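Local coordinates for protein 2-(acetamidomethylene)succinate hydrolase (Mesorhizobium loti, PDB 3KXP) that hydrolyses (E)-2-(acetamidomethylene)succinate to succinic semialdehyde, acetate, ammonia and carbon dioxide, the final reaction of vitamin B6 degradation, at residues Arg146-Pro156 against Ser245-Lys256; Leu189-Leu200 against Ala216-Leu227. All coordinates share one frame; numbering follows the deposited sequence.

Contact 1 of 2, residues Arg146-Pro156 against Ser245-Lys256; sequences RNSVTAAAKYP and SDLVPAYRDVTK
Val149 lays its CG1 methyl over one face of the Tyr251 ring, a CH-pi contact 4.1 Å from CG1 to the ring centroid and displaced toward the rim. With CG1 anti to the backbone N (chi1 179°), the second methyl, CG2, reaches the phenol end of the same ring. Small residues bring the backbones together beside this pair: Ala153 CB packs 3.7 Å from Ala250 O, and Ala152 CB meets Val254 CG2 at 3.8 Å. Helix 248-253 crosses helix 146-154 at 55°, their axes 8.6 Å apart at closest approach. Helix 143-154 follows Ser142, the probable nucleophile of this alpha/beta hydrolase, and Tyr251 OH is hydrogen-bonded to Phe167 O, one residue past Asp166, probably an active-site acid. Toward one end Leu247 CD1 rests 3.8 Å from Arg146 CG; beyond it a water accepts from Arg146 NE and donates to Ser245 OG, which is also hydrogen-bonded to Gly242 O, while Asn147 OD1 holds the arginine's NH1 in plane. At the other end a second water joins Ala152 O to Thr255 N. Lys256, its chain curled at every torsion, donates from NZ to Pro156 O (3.1 Å) from above the carbonyl plane, and also to Val159 O.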
loop_
_atom_site.group_PDB
_atom_site.type_symbol
_atom_site.label_atom_id
_atom_site.label_comp_id
_atom_site.label_asym_id
_atom_site.label_seq_id
_atom_site.Cartn_x
_atom_site.Cartn_y
_atom_site.Cartn_z
ATOM N N ARG A 146 -5.153 -16.608 -1.171
ATOM C CA ARG A 146 -4.739 -17.287 -2.390
ATOM C C ARG A 146 -5.905 -17.294 -3.388
ATOM O O ARG A 146 -5.725 -17.023 -4.570
ATOM C CB ARG A 146 -4.298 -18.715 -2.063
ATOM C CG ARG A 146 -3.952 -19.545 -3.281
ATOM C CD ARG A 146 -5.174 -20.287 -3.794
ATOM N NE ARG A 146 -4.827 -21.686 -3.951
ATOM C CZ ARG A 146 -5.648 -22.702 -3.726
ATOM N NH1 ARG A 146 -6.895 -22.491 -3.328
ATOM N NH2 ARG A 146 -5.196 -23.937 -3.877
ATOM N N ASN A 147 -7.105 -17.582 -2.893
ATOM C CA ASN A 147 -8.280 -17.613 -3.743
ATOM C C ASN A 147 -8.594 -16.250 -4.340
ATOM O O ASN A 147 -8.868 -16.146 -5.537
ATOM C CB ASN A 147 -9.499 -18.127 -2.965
ATOM C CG ASN A 147 -9.360 -19.587 -2.569
ATOM O OD1 ASN A 147 -8.549 -20.314 -3.143
ATOM N ND2 ASN A 147 -10.158 -20.028 -1.596
ATOM N N SER A 148 -8.550 -15.203 -3.518
ATOM C CA SER A 148 -8.856 -13.863 -4.003
ATOM C C SER A 148 -7.906 -13.366 -5.090
ATOM O O SER A 148 -8.352 -12.804 -6.088
ATOM C CB SER A 148 -8.874 -12.869 -2.848
ATOM O OG SER A 148 -9.957 -13.132 -1.983
ATOM N N VAL A 149 -6.606 -13.565 -4.911
ATOM C CA VAL A 149 -5.651 -13.107 -5.913
ATOM C C VAL A 149 -5.834 -13.883 -7.221
ATOM O O VAL A 149 -5.697 -13.314 -8.307
ATOM C CB VAL A 149 -4.204 -13.241 -5.407
ATOM C CG1 VAL A 149 -3.223 -12.775 -6.483
ATOM C CG2 VAL A 149 -4.028 -12.414 -4.132
ATOM N N THR A 150 -6.152 -15.176 -7.120
ATOM C CA THR A 150 -6.380 -15.993 -8.313
ATOM C C THR A 150 -7.626 -15.454 -9.030
ATOM O O THR A 150 -7.641 -15.304 -10.249
ATOM C CB THR A 150 -6.608 -17.477 -7.950
ATOM O OG1 THR A 150 -5.449 -17.989 -7.281
ATOM C CG2 THR A 150 -6.855 -18.309 -9.208
ATOM N N ALA A 151 -8.657 -15.139 -8.255
ATOM C CA ALA A 151 -9.901 -14.611 -8.798
ATOM C C ALA A 151 -9.685 -13.271 -9.502
ATOM O O ALA A 151 -10.152 -13.067 -10.623
ATOM C CB ALA A 151 -10.931 -14.451 -7.679
ATOM N N ALA A 152 -8.983 -12.364 -8.833
ATOM C CA ALA A 152 -8.703 -11.039 -9.373
ATOM C C ALA A 152 -7.945 -11.096 -10.699
ATOM O O ALA A 152 -8.193 -10.302 -11.607
ATOM C CB ALA A 152 -7.906 -10.228 -8.356
ATOM N N ALA A 153 -7.016 -12.036 -10.801
ATOM C CA ALA A 153 -6.221 -12.187 -12.008
ATOM C C ALA A 153 -7.024 -12.816 -13.144
ATOM O O ALA A 153 -6.734 -12.588 -14.319
ATOM C CB ALA A 153 -4.985 -13.034 -11.710
ATOM N N LYS A 154 -8.028 -13.610 -12.797
ATOM C CA LYS A 154 -8.838 -14.264 -13.815
ATOM C C LYS A 154 -10.101 -13.471 -14.147
ATOM O O LYS A 154 -10.621 -13.573 -15.249
ATOM C CB LYS A 154 -9.200 -15.683 -13.369
ATOM C CG LYS A 154 -9.866 -16.518 -14.451
ATOM C CD LYS A 154 -10.181 -17.930 -13.965
ATOM C CE LYS A 154 -10.993 -18.705 -15.003
ATOM N NZ LYS A 154 -11.385 -20.078 -14.532
ATOM N N TYR A 155 -10.580 -12.673 -13.198
ATOM C CA TYR A 155 -11.788 -11.866 -13.398
ATOM C C TYR A 155 -11.584 -10.395 -13.038
ATOM O O TYR A 155 -12.249 -9.864 -12.144
ATOM C CB TYR A 155 -12.943 -12.426 -12.562
ATOM C CG TYR A 155 -13.230 -13.879 -12.827
ATOM C CD1 TYR A 155 -12.825 -14.863 -11.931
ATOM C CD2 TYR A 155 -13.902 -14.270 -13.978
ATOM C CE1 TYR A 155 -13.083 -16.199 -12.174
ATOM C CE2 TYR A 155 -14.164 -15.602 -14.236
ATOM C CZ TYR A 155 -13.753 -16.564 -13.331
ATOM O OH TYR A 155 -14.006 -17.889 -13.597
ATOM N N PRO A 156 -10.670 -9.716 -13.744
ATOM C CA PRO A 156 -10.338 -8.304 -13.542
ATOM C C PRO A 156 -11.540 -7.408 -13.274
ATOM O O PRO A 156 -11.558 -6.647 -12.305
ATOM C CB PRO A 156 -9.646 -7.930 -14.850
ATOM C CG PRO A 156 -8.939 -9.179 -15.201
ATOM C CD PRO A 156 -9.969 -10.246 -14.928
ATOM N N SER A 245 0.117 -25.671 -5.154
ATOM C CA SER A 245 0.262 -25.256 -6.544
ATOM C C SER A 245 0.964 -23.911 -6.717
ATOM O O SER A 245 0.932 -23.051 -5.835
ATOM C CB SER A 245 -1.103 -25.243 -7.244
ATOM O OG SER A 245 -2.005 -24.375 -6.586
ATOM N N ASP A 246 1.605 -23.761 -7.870
ATOM C CA ASP A 246 2.345 -22.560 -8.215
ATOM C C ASP A 246 1.420 -21.347 -8.251
ATOM O O ASP A 246 0.474 -21.296 -9.033
ATOM C CB ASP A 246 3.035 -22.764 -9.573
ATOM C CG ASP A 246 3.990 -21.636 -9.928
ATOM O OD1 ASP A 246 4.350 -20.839 -9.033
ATOM O OD2 ASP A 246 4.392 -21.558 -11.108
ATOM N N LEU A 247 1.714 -20.371 -7.397
ATOM C CA LEU A 247 0.920 -19.156 -7.295
ATOM C C LEU A 247 1.560 -17.970 -8.029
ATOM O O LEU A 247 1.000 -16.870 -8.053
ATOM C CB LEU A 247 0.719 -18.816 -5.812
ATOM C CG LEU A 247 -0.403 -17.837 -5.461
ATOM C CD1 LEU A 247 -1.721 -18.323 -6.062
ATOM C CD2 LEU A 247 -0.511 -17.711 -3.949
ATOM N N VAL A 248 2.723 -18.200 -8.633
ATOM C CA VAL A 248 3.451 -17.154 -9.355
ATOM C C VAL A 248 2.636 -16.505 -10.480
ATOM O O VAL A 248 2.556 -15.278 -10.565
ATOM C CB VAL A 248 4.791 -17.706 -9.926
ATOM C CG1 VAL A 248 5.448 -16.682 -10.842
ATOM C CG2 VAL A 248 5.730 -18.048 -8.786
ATOM N N PRO A 249 2.021 -17.316 -11.360
ATOM C CA PRO A 249 1.222 -16.748 -12.459
ATOM C C PRO A 249 0.146 -15.778 -11.965
ATOM O O PRO A 249 -0.058 -14.713 -12.547
ATOM C CB PRO A 249 0.622 -17.985 -13.120
ATOM C CG PRO A 249 1.697 -19.018 -12.915
ATOM C CD PRO A 249 2.100 -18.784 -11.471
ATOM N N ALA A 250 -0.531 -16.149 -10.880
ATOM C CA ALA A 250 -1.582 -15.314 -10.309
ATOM C C ALA A 250 -1.060 -13.959 -9.811
ATOM O O ALA A 250 -1.690 -12.930 -10.040
ATOM C CB ALA A 250 -2.279 -16.056 -9.181
ATOM N N TYR A 251 0.071 -13.943 -9.119
ATOM C CA TYR A 251 0.600 -12.661 -8.658
ATOM C C TYR A 251 1.237 -11.899 -9.814
ATOM O O TYR A 251 1.168 -10.677 -9.875
ATOM C CB TYR A 251 1.626 -12.846 -7.537
ATOM C CG TYR A 251 1.028 -12.844 -6.147
ATOM C CD1 TYR A 251 0.352 -13.957 -5.650
ATOM C CD2 TYR A 251 1.167 -11.735 -5.315
ATOM C CE1 TYR A 251 -0.161 -13.969 -4.351
ATOM C CE2 TYR A 251 0.660 -11.734 -4.019
ATOM C CZ TYR A 251 0.000 -12.855 -3.541
ATOM O OH TYR A 251 -0.460 -12.872 -2.243
ATOM N N ARG A 252 1.854 -12.624 -10.735
ATOM C CA ARG A 252 2.482 -11.996 -11.886
ATOM C C ARG A 252 1.462 -11.338 -12.828
ATOM O O ARG A 252 1.715 -10.266 -13.378
ATOM C CB ARG A 252 3.276 -13.038 -12.674
ATOM C CG ARG A 252 3.939 -12.502 -13.942
ATOM C CD ARG A 252 4.328 -13.658 -14.851
ATOM N NE ARG A 252 3.131 -14.391 -15.253
ATOM C CZ ARG A 252 3.106 -15.683 -15.563
ATOM N NH1 ARG A 252 4.224 -16.400 -15.519
ATOM N NH2 ARG A 252 1.957 -16.261 -15.904
ATOM N N ASP A 253 0.298 -11.961 -12.996
ATOM C CA ASP A 253 -0.686 -11.422 -13.932
ATOM C C ASP A 253 -1.822 -10.558 -13.395
ATOM O O ASP A 253 -2.529 -9.921 -14.180
ATOM C CB ASP A 253 -1.270 -12.566 -14.772
ATOM C CG ASP A 253 -0.188 -13.474 -15.358
ATOM O OD1 ASP A 253 0.885 -12.963 -15.758
ATOM O OD2 ASP A 253 -0.415 -14.702 -15.426
ATOM N N VAL A 254 -1.997 -10.506 -12.077
ATOM C CA VAL A 254 -3.085 -9.708 -11.524
ATOM C C VAL A 254 -2.925 -8.231 -11.906
ATOM O O VAL A 254 -1.889 -7.622 -11.655
ATOM C CB VAL A 254 -3.190 -9.869 -9.975
ATOM C CG1 VAL A 254 -1.934 -9.344 -9.285
ATOM C CG2 VAL A 254 -4.429 -9.147 -9.472
ATOM N N THR A 255 -3.961 -7.664 -12.520
ATOM C CA THR A 255 -3.912 -6.272 -12.960
ATOM C C THR A 255 -4.589 -5.293 -12.009
ATOM O O THR A 255 -4.495 -4.083 -12.198
ATOM C CB THR A 255 -4.558 -6.106 -14.354
ATOM O OG1 THR A 255 -5.957 -6.381 -14.261
ATOM C CG2 THR A 255 -3.943 -7.068 -15.350
ATOM N N LYS A 256 -5.274 -5.808 -10.994
ATOM C CA LYS A 256 -5.951 -4.947 -10.034
ATOM C C LYS A 256 -5.097 -4.765 -8.776
ATOM O O LYS A 256 -4.223 -5.581 -8.486
ATOM C CB LYS A 256 -7.318 -5.538 -9.668
ATOM C CG LYS A 256 -8.175 -5.899 -10.872
ATOM C CD LYS A 256 -8.242 -4.747 -11.866
ATOM C CE LYS A 256 -9.059 -3.587 -11.339
ATOM N NZ LYS A 256 -10.501 -3.784 -11.630
HETATM O O HOH W 1 -2.121 -22.738 -4.391
HETATM O O HOH W 2 -6.129 -9.004 -13.480
#

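Contact 2 of 2, residues Leu189-Leu200 against Ala216-Leu227; sequences LFEDIKAVEAYL and AESGYQPVDGGL
Ala216 plugs its CB as a knob into a hole formed by Ile193, Val196, Glu197 and Leu200, with Glu197 CG the closest wall at 3.6 Å. Val196 CG1 serves two neighbours: it borders that knob and also sits over one face of the Tyr220 ring, a CH-pi contact only 16° off the ring normal. Placing CG1 anti to the backbone N (chi1 174°) directs this methyl to both. Leu200 and Tyr220 run past each other in opposite directions, bringing CD2 of the leucine 3.7 Å from the tyrosine OH. On the same side of the ring plane as Val196 CG1 but farther out, Phe190 CE1 comes obliquely to within 4.0 Å of Tyr220 CE2, the ring planes nearly perpendicular (86°).

Phe190 is held in turn by a single antiparallel, hydrogen-bonded bridge with Leu227: Phe190 N donates to Leu227 O at 2.8 Å, and Leu227 N returns a bond to Phe190 O at 2.7 Å. Gly226 CA also lies against Phe190 O, while Leu227 CD2 packs on Asp192 CA, 3.5 Å away. Asp192 is the N-cap of helix 193-203, its OD2 accepting from Ala195 N. Farther out, Leu189 CD1 touches Val223 CG1 beside the type II turn Val223-Gly226.

Arg213 of helix 209-218 forms salt bridges with both Glu197 and Glu217. Helix 193-203 thus packs against the end of helix 209-218 and the following hairpin 220-223/226-229, whose second strand Phe190 bridges, between sheet strands 159-165 and 258-263, where alpha/beta hydrolases commonly carry a cap, probably the case here.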
loop_
_atom_site.group_PDB
_atom_site.type_symbol
_atom_site.label_atom_id
_atom_site.label_comp_id
_atom_site.label_asym_id
_atom_site.label_seq_id
_atom_site.Cartn_x
_atom_site.Cartn_y
_atom_site.Cartn_z
ATOM N N LEU A 189 -14.210 -35.961 17.755
ATOM C CA LEU A 189 -15.432 -35.728 18.516
ATOM C C LEU A 189 -15.135 -35.005 19.829
ATOM O O LEU A 189 -14.559 -35.592 20.739
ATOM C CB LEU A 189 -16.117 -37.064 18.811
ATOM C CG LEU A 189 -17.368 -37.057 19.695
ATOM C CD1 LEU A 189 -18.491 -36.277 19.014
ATOM C CD2 LEU A 189 -17.797 -38.495 19.965
ATOM N N PHE A 190 -15.517 -33.734 19.921
ATOM C CA PHE A 190 -15.293 -32.976 21.144
ATOM C C PHE A 190 -16.467 -33.186 22.093
ATOM O O PHE A 190 -17.619 -33.257 21.667
ATOM C CB PHE A 190 -15.123 -31.486 20.840
ATOM C CG PHE A 190 -13.935 -31.181 19.981
ATOM C CD1 PHE A 190 -14.073 -31.035 18.602
ATOM C CD2 PHE A 190 -12.666 -31.092 20.541
ATOM C CE1 PHE A 190 -12.967 -30.806 17.791
ATOM C CE2 PHE A 190 -11.548 -30.864 19.738
ATOM C CZ PHE A 190 -11.702 -30.721 18.359
ATOM N N GLU A 191 -16.161 -33.288 23.379
ATOM C CA GLU A 191 -17.167 -33.512 24.411
ATOM C C GLU A 191 -18.134 -32.341 24.584
ATOM O O GLU A 191 -19.342 -32.536 24.754
ATOM C CB GLU A 191 -16.452 -33.813 25.729
ATOM C CG GLU A 191 -17.297 -33.678 26.971
ATOM C CD GLU A 191 -16.525 -34.051 28.221
ATOM O OE1 GLU A 191 -15.388 -33.549 28.390
ATOM O OE2 GLU A 191 -17.054 -34.842 29.032
ATOM N N ASP A 192 -17.597 -31.125 24.547
ATOM C CA ASP A 192 -18.401 -29.923 24.693
ATOM C C ASP A 192 -17.601 -28.731 24.197
ATOM O O ASP A 192 -16.425 -28.865 23.849
ATOM C CB ASP A 192 -18.819 -29.737 26.154
ATOM C CG ASP A 192 -17.650 -29.836 27.120
ATOM O OD1 ASP A 192 -17.878 -30.265 28.275
ATOM O OD2 ASP A 192 -16.511 -29.480 26.736
ATOM N N ILE A 193 -18.222 -27.562 24.165
ATOM C CA ILE A 193 -17.531 -26.394 23.658
ATOM C C ILE A 193 -16.247 -26.093 24.422
ATOM O O ILE A 193 -15.287 -25.585 23.845
ATOM C CB ILE A 193 -18.456 -25.149 23.632
ATOM C CG1 ILE A 193 -17.837 -24.075 22.728
ATOM C CG2 ILE A 193 -18.675 -24.616 25.031
ATOM C CD1 ILE A 193 -18.716 -22.869 22.495
ATOM N N LYS A 194 -16.208 -26.425 25.709
ATOM C CA LYS A 194 -15.005 -26.173 26.492
ATOM C C LYS A 194 -13.833 -26.968 25.913
ATOM O O LYS A 194 -12.712 -26.461 25.808
ATOM C CB LYS A 194 -15.221 -26.550 27.963
ATOM C CG LYS A 194 -13.971 -26.375 28.809
ATOM C CD LYS A 194 -14.240 -26.476 30.301
ATOM C CE LYS A 194 -12.986 -26.084 31.087
ATOM N NZ LYS A 194 -13.203 -26.050 32.566
ATOM N N ALA A 195 -14.100 -28.208 25.519
ATOM C CA ALA A 195 -13.061 -29.053 24.947
ATOM C C ALA A 195 -12.604 -28.502 23.593
ATOM O O ALA A 195 -11.450 -28.659 23.214
ATOM C CB ALA A 195 -13.570 -30.491 24.792
ATOM N N VAL A 196 -13.515 -27.858 22.871
ATOM C CA VAL A 196 -13.198 -27.282 21.565
ATOM C C VAL A 196 -12.248 -26.100 21.733
ATOM O O VAL A 196 -11.293 -25.952 20.972
ATOM C CB VAL A 196 -14.479 -26.797 20.833
ATOM C CG1 VAL A 196 -14.112 -26.071 19.533
ATOM C CG2 VAL A 196 -15.373 -27.978 20.519
ATOM N N GLU A 197 -12.518 -25.258 22.726
ATOM C CA GLU A 197 -11.674 -24.098 22.985
ATOM C C GLU A 197 -10.290 -24.523 23.465
ATOM O O GLU A 197 -9.284 -23.944 23.054
ATOM C CB GLU A 197 -12.328 -23.197 24.018
ATOM C CG GLU A 197 -13.624 -22.601 23.542
ATOM C CD GLU A 197 -14.330 -21.849 24.637
ATOM O OE1 GLU A 197 -14.688 -22.480 25.655
ATOM O OE2 GLU A 197 -14.523 -20.627 24.485
ATOM N N ALA A 198 -10.242 -25.528 24.337
ATOM C CA ALA A 198 -8.964 -26.028 24.831
ATOM C C ALA A 198 -8.155 -26.473 23.620
ATOM O O ALA A 198 -6.988 -26.113 23.471
ATOM C CB ALA A 198 -9.175 -27.200 25.767
ATOM N N TYR A 199 -8.786 -27.253 22.751
ATOM C CA TYR A 199 -8.126 -27.731 21.549
ATOM C C TYR A 199 -7.624 -26.569 20.687
ATOM O O TYR A 199 -6.468 -26.547 20.269
ATOM C CB TYR A 199 -9.076 -28.587 20.711
ATOM C CG TYR A 199 -8.575 -28.763 19.297
ATOM C CD1 TYR A 199 -7.406 -29.481 19.033
ATOM C CD2 TYR A 199 -9.221 -28.139 18.229
ATOM C CE1 TYR A 199 -6.890 -29.568 17.738
ATOM C CE2 TYR A 199 -8.713 -28.217 16.936
ATOM C CZ TYR A 199 -7.551 -28.927 16.696
ATOM O OH TYR A 199 -7.042 -28.976 15.420
ATOM N N LEU A 200 -8.505 -25.609 20.420
ATOM C CA LEU A 200 -8.144 -24.469 19.595
ATOM C C LEU A 200 -7.049 -23.615 20.224
ATOM O O LEU A 200 -6.052 -23.325 19.579
ATOM C CB LEU A 200 -9.395 -23.629 19.282
ATOM C CG LEU A 200 -10.438 -24.323 18.382
ATOM C CD1 LEU A 200 -11.731 -23.524 18.366
ATOM C CD2 LEU A 200 -9.887 -24.489 16.964
ATOM N N ALA A 216 -14.769 -21.474 18.004
ATOM C CA ALA A 216 -15.395 -22.570 18.732
ATOM C C ALA A 216 -16.916 -22.645 18.536
ATOM O O ALA A 216 -17.470 -23.720 18.317
ATOM C CB ALA A 216 -15.070 -22.447 20.221
ATOM N N GLU A 217 -17.585 -21.503 18.607
ATOM C CA GLU A 217 -19.030 -21.476 18.462
ATOM C C GLU A 217 -19.510 -21.570 17.025
ATOM O O GLU A 217 -20.624 -22.002 16.785
ATOM C CB GLU A 217 -19.612 -20.196 19.066
ATOM C CG GLU A 217 -19.199 -19.915 20.493
ATOM C CD GLU A 217 -19.895 -18.692 21.069
ATOM O OE1 GLU A 217 -20.082 -17.707 20.318
ATOM O OE2 GLU A 217 -20.243 -18.712 22.271
ATOM N N SER A 218 -18.680 -21.173 16.069
ATOM C CA SER A 218 -19.111 -21.170 14.678
ATOM C C SER A 218 -18.687 -22.320 13.780
ATOM O O SER A 218 -19.392 -22.641 12.835
ATOM C CB SER A 218 -18.682 -19.862 14.016
ATOM O OG SER A 218 -17.264 -19.767 13.965
ATOM N N GLY A 219 -17.547 -22.937 14.053
ATOM C CA GLY A 219 -17.097 -24.008 13.182
ATOM C C GLY A 219 -17.336 -25.428 13.644
ATOM O O GLY A 219 -16.888 -26.375 13.006
ATOM N N TYR A 220 -18.041 -25.586 14.755
ATOM C CA TYR A 220 -18.303 -26.918 15.283
ATOM C C TYR A 220 -19.776 -27.037 15.671
ATOM O O TYR A 220 -20.321 -26.164 16.352
ATOM C CB TYR A 220 -17.372 -27.187 16.480
ATOM C CG TYR A 220 -15.916 -26.936 16.138
ATOM C CD1 TYR A 220 -15.437 -25.633 15.963
ATOM C CD2 TYR A 220 -15.058 -27.990 15.838
ATOM C CE1 TYR A 220 -14.157 -25.389 15.479
ATOM C CE2 TYR A 220 -13.769 -27.754 15.350
ATOM C CZ TYR A 220 -13.330 -26.451 15.163
ATOM O OH TYR A 220 -12.100 -26.202 14.580
ATOM N N GLN A 221 -20.425 -28.107 15.218
ATOM C CA GLN A 221 -21.838 -28.298 15.519
ATOM C C GLN A 221 -22.145 -29.561 16.301
ATOM O O GLN A 221 -21.451 -30.570 16.185
ATOM C CB GLN A 221 -22.674 -28.256 14.229
ATOM C CG GLN A 221 -22.210 -29.185 13.100
ATOM C CD GLN A 221 -22.753 -30.608 13.189
ATOM O OE1 GLN A 221 -23.965 -30.827 13.307
ATOM N NE2 GLN A 221 -21.852 -31.586 13.110
ATOM N N PRO A 222 -23.206 -29.514 17.117
ATOM C CA PRO A 222 -23.632 -30.646 17.940
ATOM C C PRO A 222 -24.021 -31.854 17.105
ATOM O O PRO A 222 -24.892 -31.785 16.241
ATOM C CB PRO A 222 -24.800 -30.072 18.731
ATOM C CG PRO A 222 -25.388 -29.092 17.771
ATOM C CD PRO A 222 -24.162 -28.398 17.234
ATOM N N VAL A 223 -23.348 -32.963 17.369
ATOM C CA VAL A 223 -23.604 -34.193 16.663
ATOM C C VAL A 223 -23.880 -35.256 17.728
ATOM O O VAL A 223 -23.948 -34.956 18.924
ATOM C CB VAL A 223 -22.372 -34.569 15.788
ATOM C CG1 VAL A 223 -21.458 -35.536 16.527
ATOM C CG2 VAL A 223 -22.829 -35.120 14.454
ATOM N N ASP A 224 -24.045 -36.496 17.297
ATOM C CA ASP A 224 -24.311 -37.580 18.228
ATOM C C ASP A 224 -23.142 -37.764 19.208
ATOM O O ASP A 224 -22.050 -38.152 18.805
ATOM C CB ASP A 224 -24.549 -38.859 17.423
ATOM C CG ASP A 224 -25.370 -39.881 18.171
ATOM O OD1 ASP A 224 -25.973 -40.741 17.492
ATOM O OD2 ASP A 224 -25.404 -39.836 19.423
ATOM N N GLY A 225 -23.366 -37.465 20.485
ATOM C CA GLY A 225 -22.317 -37.632 21.482
ATOM C C GLY A 225 -21.447 -36.424 21.809
ATOM O O GLY A 225 -20.650 -36.464 22.753
ATOM N N GLY A 226 -21.587 -35.349 21.036
ATOM C CA GLY A 226 -20.791 -34.158 21.285
ATOM C C GLY A 226 -20.714 -33.216 20.096
ATOM O O GLY A 226 -21.652 -33.136 19.306
ATOM N N LEU A 227 -19.598 -32.504 19.962
ATOM C CA LEU A 227 -19.418 -31.560 18.858
ATOM C C LEU A 227 -18.399 -32.050 17.840
ATOM O O LEU A 227 -17.453 -32.764 18.182
ATOM C CB LEU A 227 -18.951 -30.193 19.375
ATOM C CG LEU A 227 -19.820 -29.353 20.314
ATOM C CD1 LEU A 227 -21.130 -29.008 19.629
ATOM C CD2 LEU A 227 -20.064 -30.109 21.604
#

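Overall arrangement
Contact 2 is nested within the chain loop that contact 1 closes: 146-156 comes first, then 189-200, 216-227 and finally 245-256. Their centres lie 36 Å apart on opposite sides of the chain's centre, with nearest atoms about 17 Å from each other, so they do not touch. Contact 1 flanks the main eight-stranded sheet, where helix 143-154 packs against strand 159-165. Contact 2 belongs to the mostly helical excursion between strands 159-165 and 258-263, which carries its own two-stranded hairpin, consistent with the cap that many alpha/beta hydrolases insert there. Helix 248-253 brings the chain back from that excursion to the sheet.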